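PDB 5N3U: phycocyanobilin lyase subunit alpha from Nostoc sp. PCC 7120, which is probably required, as a lyase formed with its partner CpcF, for attaching the phycocyanobilin chromophore to the phycocyanin protein CpcA. Local coordinates for residues A[41-47]-A[82-86]; A[34-39]-A[72-77]; A[22-26]-A[50-55]. All coordinates share one frame; numbering follows the deposited sequence.

Contact 1 of 3, residues A[41-47]-A[82-86]; sequences LGKYRVK and GKLGN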
loop_
_atom_site.group_PDB
_atom_site.type_symbol
_atom_site.label_atom_id
_atom_site.label_comp_id
_atom_site.label_asym_id
_atom_site.label_seq_id
_atom_site.Cartn_x
_atom_site.Cartn_y
_atom_site.Cartn_z
ATOM N N LEU A 41 -8.621 -7.445 14.448
ATOM C CA LEU A 41 -8.078 -8.618 15.182
ATOM C C LEU A 41 -7.567 -9.687 14.225
ATOM O O LEU A 41 -6.555 -10.271 14.471
ATOM C CB LEU A 41 -9.148 -9.181 16.087
ATOM C CG LEU A 41 -9.500 -8.344 17.332
ATOM C CD1 LEU A 41 -10.747 -8.842 17.990
ATOM C CD2 LEU A 41 -8.324 -8.363 18.271
ATOM N N GLY A 42 -8.229 -9.844 13.086
ATOM C CA GLY A 42 -7.763 -10.802 12.038
ATOM C C GLY A 42 -6.631 -10.289 11.270
ATOM O O GLY A 42 -5.672 -11.033 11.017
ATOM N N LYS A 43 -6.661 -9.010 10.932
ATOM C CA LYS A 43 -5.595 -8.438 10.166
ATOM C C LYS A 43 -4.270 -8.510 10.920
ATOM O O LYS A 43 -3.237 -8.820 10.357
ATOM C CB LYS A 43 -5.983 -7.005 9.893
ATOM C CG LYS A 43 -4.886 -6.125 9.270
ATOM C CD LYS A 43 -4.391 -6.634 7.948
ATOM C CE LYS A 43 -3.448 -5.534 7.462
ATOM N NZ LYS A 43 -3.085 -5.783 6.077
ATOM N N TYR A 44 -4.293 -8.196 12.212
ATOM C CA TYR A 44 -3.099 -8.211 13.050
ATOM C C TYR A 44 -2.895 -9.560 13.698
ATOM O O TYR A 44 -1.965 -9.733 14.497
ATOM C CB TYR A 44 -3.160 -7.049 14.086
ATOM C CG TYR A 44 -3.050 -5.749 13.357
ATOM C CD1 TYR A 44 -4.165 -5.170 12.787
ATOM C CD2 TYR A 44 -1.826 -5.126 13.197
ATOM C CE1 TYR A 44 -4.098 -3.994 12.061
ATOM C CE2 TYR A 44 -1.728 -3.956 12.435
ATOM C CZ TYR A 44 -2.872 -3.420 11.839
ATOM O OH TYR A 44 -2.865 -2.261 11.052
ATOM N N ARG A 45 -3.703 -10.544 13.352
ATOM C CA ARG A 45 -3.459 -11.955 13.782
ATOM C C ARG A 45 -3.232 -12.033 15.329
ATOM O O ARG A 45 -2.250 -12.551 15.794
ATOM C CB ARG A 45 -2.323 -12.580 13.035
ATOM C CG ARG A 45 -2.694 -12.787 11.575
ATOM C CD ARG A 45 -1.860 -13.890 10.984
ATOM N NE ARG A 45 -2.062 -13.883 9.540
ATOM C CZ ARG A 45 -2.634 -14.843 8.813
ATOM N NH1 ARG A 45 -3.110 -15.979 9.352
ATOM N NH2 ARG A 45 -2.732 -14.651 7.508
ATOM N N VAL A 46 -4.166 -11.458 16.062
ATOM C CA VAL A 46 -4.114 -11.344 17.492
ATOM C C VAL A 46 -4.688 -12.626 17.977
ATOM O O VAL A 46 -5.916 -12.770 18.126
ATOM C CB VAL A 46 -4.975 -10.195 17.931
ATOM C CG1 VAL A 46 -5.052 -10.083 19.445
ATOM C CG2 VAL A 46 -4.426 -8.887 17.356
ATOM N N LYS A 47 -3.796 -13.567 18.212
ATOM C CA LYS A 47 -4.178 -14.928 18.592
ATOM C C LYS A 47 -4.442 -15.194 20.099
ATOM O O LYS A 47 -4.814 -16.277 20.436
ATOM C CB LYS A 47 -3.107 -15.905 18.139
ATOM C CG LYS A 47 -2.665 -15.689 16.736
ATOM C CD LYS A 47 -1.683 -16.752 16.328
ATOM C CE LYS A 47 -1.957 -17.109 14.889
ATOM N NZ LYS A 47 -0.735 -17.558 14.195
ATOM N N GLY A 82 -10.583 -17.506 11.109
ATOM C CA GLY A 82 -9.779 -18.378 10.322
ATOM C C GLY A 82 -8.291 -18.008 10.332
ATOM O O GLY A 82 -7.504 -18.826 10.074
ATOM N N LYS A 83 -7.938 -16.762 10.578
ATOM C CA LYS A 83 -6.568 -16.278 10.510
ATOM C C LYS A 83 -5.871 -16.543 11.852
ATOM O O LYS A 83 -4.673 -16.409 11.936
ATOM C CB LYS A 83 -6.570 -14.791 10.232
ATOM C CG LYS A 83 -7.057 -14.498 8.791
ATOM C CD LYS A 83 -7.267 -13.040 8.497
ATOM C CE LYS A 83 -6.033 -12.312 7.915
ATOM N NZ LYS A 83 -4.772 -12.455 8.733
ATOM N N LEU A 84 -6.639 -16.880 12.896
ATOM C CA LEU A 84 -6.031 -17.012 14.218
ATOM C C LEU A 84 -5.550 -18.404 14.552
ATOM O O LEU A 84 -4.967 -18.550 15.566
ATOM C CB LEU A 84 -7.000 -16.477 15.274
ATOM C CG LEU A 84 -7.447 -15.045 15.025
ATOM C CD1 LEU A 84 -8.282 -14.521 16.153
ATOM C CD2 LEU A 84 -6.312 -14.103 14.755
ATOM N N GLY A 85 -5.875 -19.431 13.753
ATOM C CA GLY A 85 -5.379 -20.746 13.932
ATOM C C GLY A 85 -5.870 -21.473 15.167
ATOM O O GLY A 85 -5.195 -22.367 15.628
ATOM N N ASN A 86 -6.978 -21.073 15.765
ATOM C CA ASN A 86 -7.427 -21.699 17.000
ATOM C C ASN A 86 -8.685 -22.539 16.736
ATOM O O ASN A 86 -9.757 -22.022 16.498
ATOM C CB ASN A 86 -7.677 -20.681 18.045
ATOM C CG ASN A 86 -7.860 -21.299 19.434
ATOM O OD1 ASN A 86 -8.445 -22.360 19.604
ATOM N ND2 ASN A 86 -7.413 -20.602 20.410
#
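Gly-42 O takes a hydrogen bond from Lys-83 NZ at 2.8 Å and a weak one from Arg-45 N. The ammonium comes to the carbonyl from above its plane, 43° out, brought there by bends at chi3 (91°) and chi4 (-54°) of the lysine. Arg-45, at positive phi, is the C-prime residue of the Schellman motif ending helix 31-43, with Val-46 N bonded to Leu-41 O. The Arg-45 side chain crosses that of Lys-83 at about a right angle. Lys-83 NZ sits 2.9 Å above one face of the guanidinium, toward its rim, and Arg-45 NH1 makes a weak bond back to Lys-83 O. A serine here would probably leave Lys-83 O without this weak donor and take away the guanidinium plane lying against the lysine ammonium. Two like charges thus lie close, an arrangement the carbonyls probably ease. Next along the chain, Leu-84 CD1 lies 3.5 Å from Val-46 O, a buried carbonyl with no polar partner in the model, while Lys-47 CE rests 3.4 Å from Leu-84 O. In the HEAT-like helical array, Leu-84 and Val-46 also pack on Leu-55 and Ala-51 of helix 49-58, and Leu-41 touches Ala-22 of helix 19-25.

Contact 2 of 3, residues A[34-39]-A[72-77]; sequences RYYAAW and PLRRNA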
loop_
_atom_site.group_PDB
_atom_site.type_symbol
_atom_site.label_atom_id
_atom_site.label_comp_id
_atom_site.label_asym_id
_atom_site.label_seq_id
_atom_site.Cartn_x
_atom_site.Cartn_y
_atom_site.Cartn_z
ATOM N N ARG A 34 -17.432 -2.076 16.380
ATOM C CA ARG A 34 -17.345 -3.539 16.517
ATOM C C ARG A 34 -16.836 -4.178 15.185
ATOM O O ARG A 34 -16.015 -5.088 15.196
ATOM C CB ARG A 34 -18.738 -4.143 16.726
ATOM C CG ARG A 34 -19.433 -3.666 17.962
ATOM C CD ARG A 34 -20.745 -4.429 18.049
ATOM N NE ARG A 34 -21.333 -4.195 19.358
ATOM C CZ ARG A 34 -22.340 -4.894 19.881
ATOM N NH1 ARG A 34 -22.900 -5.923 19.228
ATOM N NH2 ARG A 34 -22.772 -4.553 21.099
ATOM N N TYR A 35 -17.426 -3.751 14.075
ATOM C CA TYR A 35 -17.083 -4.301 12.741
ATOM C C TYR A 35 -15.601 -4.102 12.470
ATOM O O TYR A 35 -14.928 -4.989 12.044
ATOM C CB TYR A 35 -17.982 -3.633 11.699
ATOM C CG TYR A 35 -17.834 -4.074 10.288
ATOM C CD1 TYR A 35 -18.547 -5.169 9.816
ATOM C CD2 TYR A 35 -16.984 -3.405 9.384
ATOM C CE1 TYR A 35 -18.426 -5.596 8.504
ATOM C CE2 TYR A 35 -16.893 -3.810 8.026
ATOM C CZ TYR A 35 -17.613 -4.881 7.612
ATOM O OH TYR A 35 -17.529 -5.375 6.336
ATOM N N TYR A 36 -15.100 -2.912 12.730
ATOM C CA TYR A 36 -13.737 -2.572 12.477
ATOM C C TYR A 36 -12.840 -3.388 13.372
ATOM O O TYR A 36 -11.841 -3.975 12.949
ATOM C CB TYR A 36 -13.540 -1.057 12.667
ATOM C CG TYR A 36 -12.125 -0.683 12.344
ATOM C CD1 TYR A 36 -11.170 -0.734 13.305
ATOM C CD2 TYR A 36 -11.761 -0.326 11.050
ATOM C CE1 TYR A 36 -9.883 -0.444 13.054
ATOM C CE2 TYR A 36 -10.451 -0.011 10.745
ATOM C CZ TYR A 36 -9.528 -0.062 11.776
ATOM O OH TYR A 36 -8.266 0.211 11.549
ATOM N N ALA A 37 -13.231 -3.515 14.623
ATOM C CA ALA A 37 -12.392 -4.245 15.563
ATOM C C ALA A 37 -12.234 -5.706 15.233
ATOM O O ALA A 37 -11.180 -6.249 15.355
ATOM C CB ALA A 37 -12.964 -4.085 16.976
ATOM N N ALA A 38 -13.289 -6.374 14.858
ATOM C CA ALA A 38 -13.204 -7.720 14.336
ATOM C C ALA A 38 -12.308 -7.851 13.124
ATOM O O ALA A 38 -11.464 -8.761 13.122
ATOM C CB ALA A 38 -14.571 -8.242 13.971
ATOM N N TRP A 39 -12.395 -6.939 12.126
ATOM C CA TRP A 39 -11.400 -6.945 11.049
ATOM C C TRP A 39 -9.981 -6.760 11.566
ATOM O O TRP A 39 -9.064 -7.468 11.189
ATOM C CB TRP A 39 -11.777 -5.803 10.009
ATOM C CG TRP A 39 -10.731 -5.597 9.013
ATOM C CD1 TRP A 39 -10.600 -6.234 7.835
ATOM C CD2 TRP A 39 -9.675 -4.680 9.082
ATOM N NE1 TRP A 39 -9.477 -5.859 7.229
ATOM C CE2 TRP A 39 -8.876 -4.894 7.940
ATOM C CE3 TRP A 39 -9.283 -3.747 10.023
ATOM C CZ2 TRP A 39 -7.732 -4.159 7.667
ATOM C CZ3 TRP A 39 -8.117 -2.997 9.766
ATOM C CH2 TRP A 39 -7.346 -3.234 8.600
ATOM N N PRO A 72 -23.388 -8.334 9.282
ATOM C CA PRO A 72 -22.005 -7.843 9.074
ATOM C C PRO A 72 -20.975 -8.256 10.123
ATOM O O PRO A 72 -19.865 -8.579 9.803
ATOM C CB PRO A 72 -22.161 -6.318 9.080
ATOM C CG PRO A 72 -23.549 -6.104 8.586
ATOM C CD PRO A 72 -24.380 -7.249 9.138
ATOM N N LEU A 73 -21.295 -8.187 11.379
ATOM C CA LEU A 73 -20.282 -8.529 12.350
ATOM C C LEU A 73 -20.030 -10.045 12.322
ATOM O O LEU A 73 -18.911 -10.460 12.578
ATOM C CB LEU A 73 -20.670 -8.053 13.805
ATOM C CG LEU A 73 -19.657 -8.381 14.883
ATOM C CD1 LEU A 73 -18.372 -7.635 14.584
ATOM C CD2 LEU A 73 -20.130 -7.990 16.349
ATOM N N ARG A 74 -21.042 -10.851 12.061
ATOM C CA ARG A 74 -20.791 -12.292 12.005
ATOM C C ARG A 74 -19.823 -12.601 10.841
ATOM O O ARG A 74 -18.929 -13.391 10.983
ATOM C CB ARG A 74 -22.044 -13.076 11.787
ATOM C CG ARG A 74 -22.944 -13.102 12.996
ATOM C CD ARG A 74 -24.073 -14.077 12.762
ATOM N NE ARG A 74 -25.114 -13.862 13.757
ATOM C CZ ARG A 74 -26.110 -14.688 13.997
ATOM N NH1 ARG A 74 -26.204 -15.840 13.339
ATOM N NH2 ARG A 74 -27.018 -14.350 14.913
ATOM N N ARG A 75 -20.003 -11.922 9.727
ATOM C CA ARG A 75 -19.095 -12.112 8.611
ATOM C C ARG A 75 -17.657 -11.793 8.956
ATOM O O ARG A 75 -16.765 -12.552 8.720
ATOM C CB ARG A 75 -19.547 -11.223 7.428
ATOM C CG ARG A 75 -20.919 -11.500 6.913
ATOM C CD ARG A 75 -21.339 -10.358 5.956
ATOM N NE ARG A 75 -22.705 -10.585 5.439
ATOM C CZ ARG A 75 -23.324 -9.754 4.603
ATOM N NH1 ARG A 75 -22.703 -8.668 4.204
ATOM N NH2 ARG A 75 -24.560 -10.003 4.149
ATOM N N ASN A 76 -17.402 -10.651 9.545
ATOM C CA ASN A 76 -16.067 -10.256 9.874
ATOM C C ASN A 76 -15.432 -11.084 10.986
ATOM O O ASN A 76 -14.270 -11.388 10.927
ATOM C CB ASN A 76 -16.053 -8.775 10.335
ATOM C CG ASN A 76 -15.835 -7.840 9.181
ATOM O OD1 ASN A 76 -15.908 -8.263 7.979
ATOM N ND2 ASN A 76 -15.540 -6.607 9.499
ATOM N N ALA A 77 -16.250 -11.506 11.913
ATOM C CA ALA A 77 -15.783 -12.428 12.993
ATOM C C ALA A 77 -15.413 -13.768 12.456
ATOM O O ALA A 77 -14.364 -14.332 12.824
ATOM C CB ALA A 77 -16.836 -12.554 14.096
#
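The carboxamide of Asn-76 covers one face of the Tyr-35 ring: ND2 stands 3.1 Å above the ring plane, over its centre, and the two planes are tilted by 28°. The same ND2 donates to Tyr-35 O at 3.1 Å, with an N-H...O angle of 152° and the acceptor almost in the plane of the amide. It reaches that oxygen from above the carbonyl plane, while Trp-39 N, bonding within the helix, comes from the other face, so one backbone oxygen holds two donors. With ND2 committed to the carbonyl and OD1 accepting from Arg-79 NH1, both ends of the amide are used and its rotation is fixed. The tyrosine ring arrives beneath it because CG is anti to the backbone N (chi1 -178°). At the ring's edge, near its plane, lies Pro-72 O, 3.6 Å from Tyr-35 CE1, and Pro-72 CB packs against the same CE1.

Helices 31-43 and 72-83 belong to an alpha-solenoid of HEAT-like repeats; the axes of segments 34-39 and 72-77 run in nearly the same direction and approach to 8.6 Å. Helix 49-58 packs against both, putting Leu-55 on Ala-38 and Ala-77, and Ala-58 on Leu-73 and Ala-77.

Leu-73 packs beside this. Its CD1 lies 3.5 Å from Arg-34 O and 3.9 Å from Ala-38 CB, and its other branch, CD2, meets Arg-34 CD at 4.0 Å, the two side chains crossing at about a right angle before Arg-34 NE bonds to Ser-28 O. Ala-38 CB also rests on Asn-76 CB, 4.0 Å away. On the lyase beta subunit, Asp-96 forms a salt bridge with Arg-75, and Thr-104 packs on Trp-39.

Contact 3 of 3, residues A[22-26]-A[50-55]; sequences AIANL and AAVDAL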
loop_
_atom_site.group_PDB
_atom_site.type_symbol
_atom_site.label_atom_id
_atom_site.label_comp_id
_atom_site.label_asym_id
_atom_site.label_seq_id
_atom_site.Cartn_x
_atom_site.Cartn_y
_atom_site.Cartn_z
ATOM N N ALA A 22 -9.244 -3.502 21.024
ATOM C CA ALA A 22 -10.042 -4.159 19.959
ATOM C C ALA A 22 -11.005 -5.134 20.562
ATOM O O ALA A 22 -12.146 -5.175 20.201
ATOM C CB ALA A 22 -9.114 -4.942 19.050
ATOM N N ILE A 23 -10.519 -5.930 21.505
ATOM C CA ILE A 23 -11.408 -6.900 22.149
ATOM C C ILE A 23 -12.511 -6.226 22.828
ATOM O O ILE A 23 -13.661 -6.620 22.605
ATOM C CB ILE A 23 -10.702 -7.846 23.107
ATOM C CG1 ILE A 23 -9.749 -8.761 22.335
ATOM C CG2 ILE A 23 -11.713 -8.724 23.807
ATOM C CD1 ILE A 23 -8.633 -9.338 23.144
ATOM N N ALA A 24 -12.219 -5.165 23.608
ATOM C CA ALA A 24 -13.347 -4.406 24.236
ATOM C C ALA A 24 -14.360 -3.824 23.260
ATOM O O ALA A 24 -15.612 -3.889 23.422
ATOM C CB ALA A 24 -12.771 -3.289 25.084
ATOM N N ASN A 25 -13.816 -3.217 22.217
ATOM C CA ASN A 25 -14.646 -2.629 21.197
ATOM C C ASN A 25 -15.592 -3.623 20.526
ATOM O O ASN A 25 -16.594 -3.206 19.966
ATOM C CB ASN A 25 -13.769 -1.942 20.148
ATOM C CG ASN A 25 -13.145 -0.612 20.639
ATOM O OD1 ASN A 25 -13.602 -0.008 21.590
ATOM N ND2 ASN A 25 -12.148 -0.164 19.956
ATOM N N LEU A 26 -15.344 -4.923 20.613
ATOM C CA LEU A 26 -16.392 -5.899 20.130
ATOM C C LEU A 26 -17.766 -5.768 20.779
ATOM O O LEU A 26 -18.770 -6.145 20.164
ATOM C CB LEU A 26 -15.911 -7.347 20.215
ATOM C CG LEU A 26 -14.809 -7.640 19.181
ATOM C CD1 LEU A 26 -14.197 -8.999 19.411
ATOM C CD2 LEU A 26 -15.439 -7.652 17.794
ATOM N N ALA A 50 -8.381 -14.511 24.598
ATOM C CA ALA A 50 -9.579 -13.736 24.839
ATOM C C ALA A 50 -10.082 -13.138 23.488
ATOM O O ALA A 50 -11.269 -12.914 23.335
ATOM C CB ALA A 50 -9.395 -12.621 25.857
ATOM N N ALA A 51 -9.178 -12.926 22.537
ATOM C CA ALA A 51 -9.605 -12.431 21.203
ATOM C C ALA A 51 -10.462 -13.513 20.538
ATOM O O ALA A 51 -11.577 -13.263 20.129
ATOM C CB ALA A 51 -8.386 -12.108 20.399
ATOM N N VAL A 52 -10.003 -14.739 20.630
ATOM C CA VAL A 52 -10.685 -15.884 20.054
ATOM C C VAL A 52 -12.050 -16.017 20.663
ATOM O O VAL A 52 -13.034 -16.118 19.970
ATOM C CB VAL A 52 -9.833 -17.186 20.167
ATOM C CG1 VAL A 52 -10.596 -18.427 19.737
ATOM C CG2 VAL A 52 -8.564 -17.130 19.373
ATOM N N ASP A 53 -12.145 -16.033 22.001
ATOM C CA ASP A 53 -13.442 -16.157 22.655
ATOM C C ASP A 53 -14.417 -15.057 22.304
ATOM O O ASP A 53 -15.594 -15.279 22.039
ATOM C CB ASP A 53 -13.260 -16.134 24.190
ATOM C CG ASP A 53 -12.521 -17.413 24.732
ATOM O OD1 ASP A 53 -12.226 -18.367 23.962
ATOM O OD2 ASP A 53 -12.189 -17.437 25.934
ATOM N N ALA A 54 -13.936 -13.830 22.300
ATOM C CA ALA A 54 -14.774 -12.685 21.892
ATOM C C ALA A 54 -15.293 -12.787 20.451
ATOM O O ALA A 54 -16.470 -12.440 20.131
ATOM C CB ALA A 54 -13.979 -11.399 22.081
ATOM N N LEU A 55 -14.435 -13.266 19.575
ATOM C CA LEU A 55 -14.893 -13.437 18.175
ATOM C C LEU A 55 -15.903 -14.557 18.041
ATOM O O LEU A 55 -16.889 -14.433 17.288
ATOM C CB LEU A 55 -13.703 -13.626 17.258
ATOM C CG LEU A 55 -12.860 -12.393 17.072
ATOM C CD1 LEU A 55 -11.501 -12.759 16.555
ATOM C CD2 LEU A 55 -13.545 -11.355 16.174
#
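Ala-50, near the start of helix 49-58, offers its CB to Ile-23 CD1 at 4.3 Å, where helix 19-25 packs on helix 49-58 in the HEAT-like alpha-solenoid of this chain. No hydrogen bond crosses between the two segments; the join is carried by apolar side chains. At Ala-51 the isoleucine comes closer: its CD1 lies 3.7 Å from Ala-51 N and 3.9 Å from Ala-51 CB, while CG1 also approaches Ala-51 CA. Ile-23 splits its branches between neighbouring turns. CG1 stands beside the backbone N (chi1 -66°) and carries CD1 to Ala-50 and Ala-51, and CG2, anti to that N, goes to the next turn. The small Ala-50 and Ala-51 let Ile-23 come up to the backbone of helix 49-58. Asp-53 is turned elsewhere, to a salt bridge with Lys-88. Ala-54 then points back at the first helix, and its CB receives two methyls, Ile-23 CG2 at 3.9 Å and Leu-26 CD1 at 3.6 Å. Leu-26 also packs on Leu-41 of helix 31-43. Last comes Leu-55, whose side chain crosses that of Leu-26 at about a right angle, Leu-55 CD2 meeting Leu-26 CD1 at 4.1 Å.

How the contacts relate
The three contacts lie on the same side of the chain's centre, their own centres 10 to 12 Å apart. Contacts 1 and 2 join the same two helices, 31-43 and 72-83: contact 2 near the start of helix 72-83, contact 1 where both helices end. Contact 3 links helix 19-25 to helix 49-58, which lies between the other two helices in sequence. All three interlock along the chain, their segments alternating. Contact 3 touches contact 1 through leucines of both, and contact 2 through Arg-34 CG against Asn-25 O. Four helices thus pack as one unit at the N-terminal end of the solenoid, where contacts 1 and 2 also meet the lyase beta subunit.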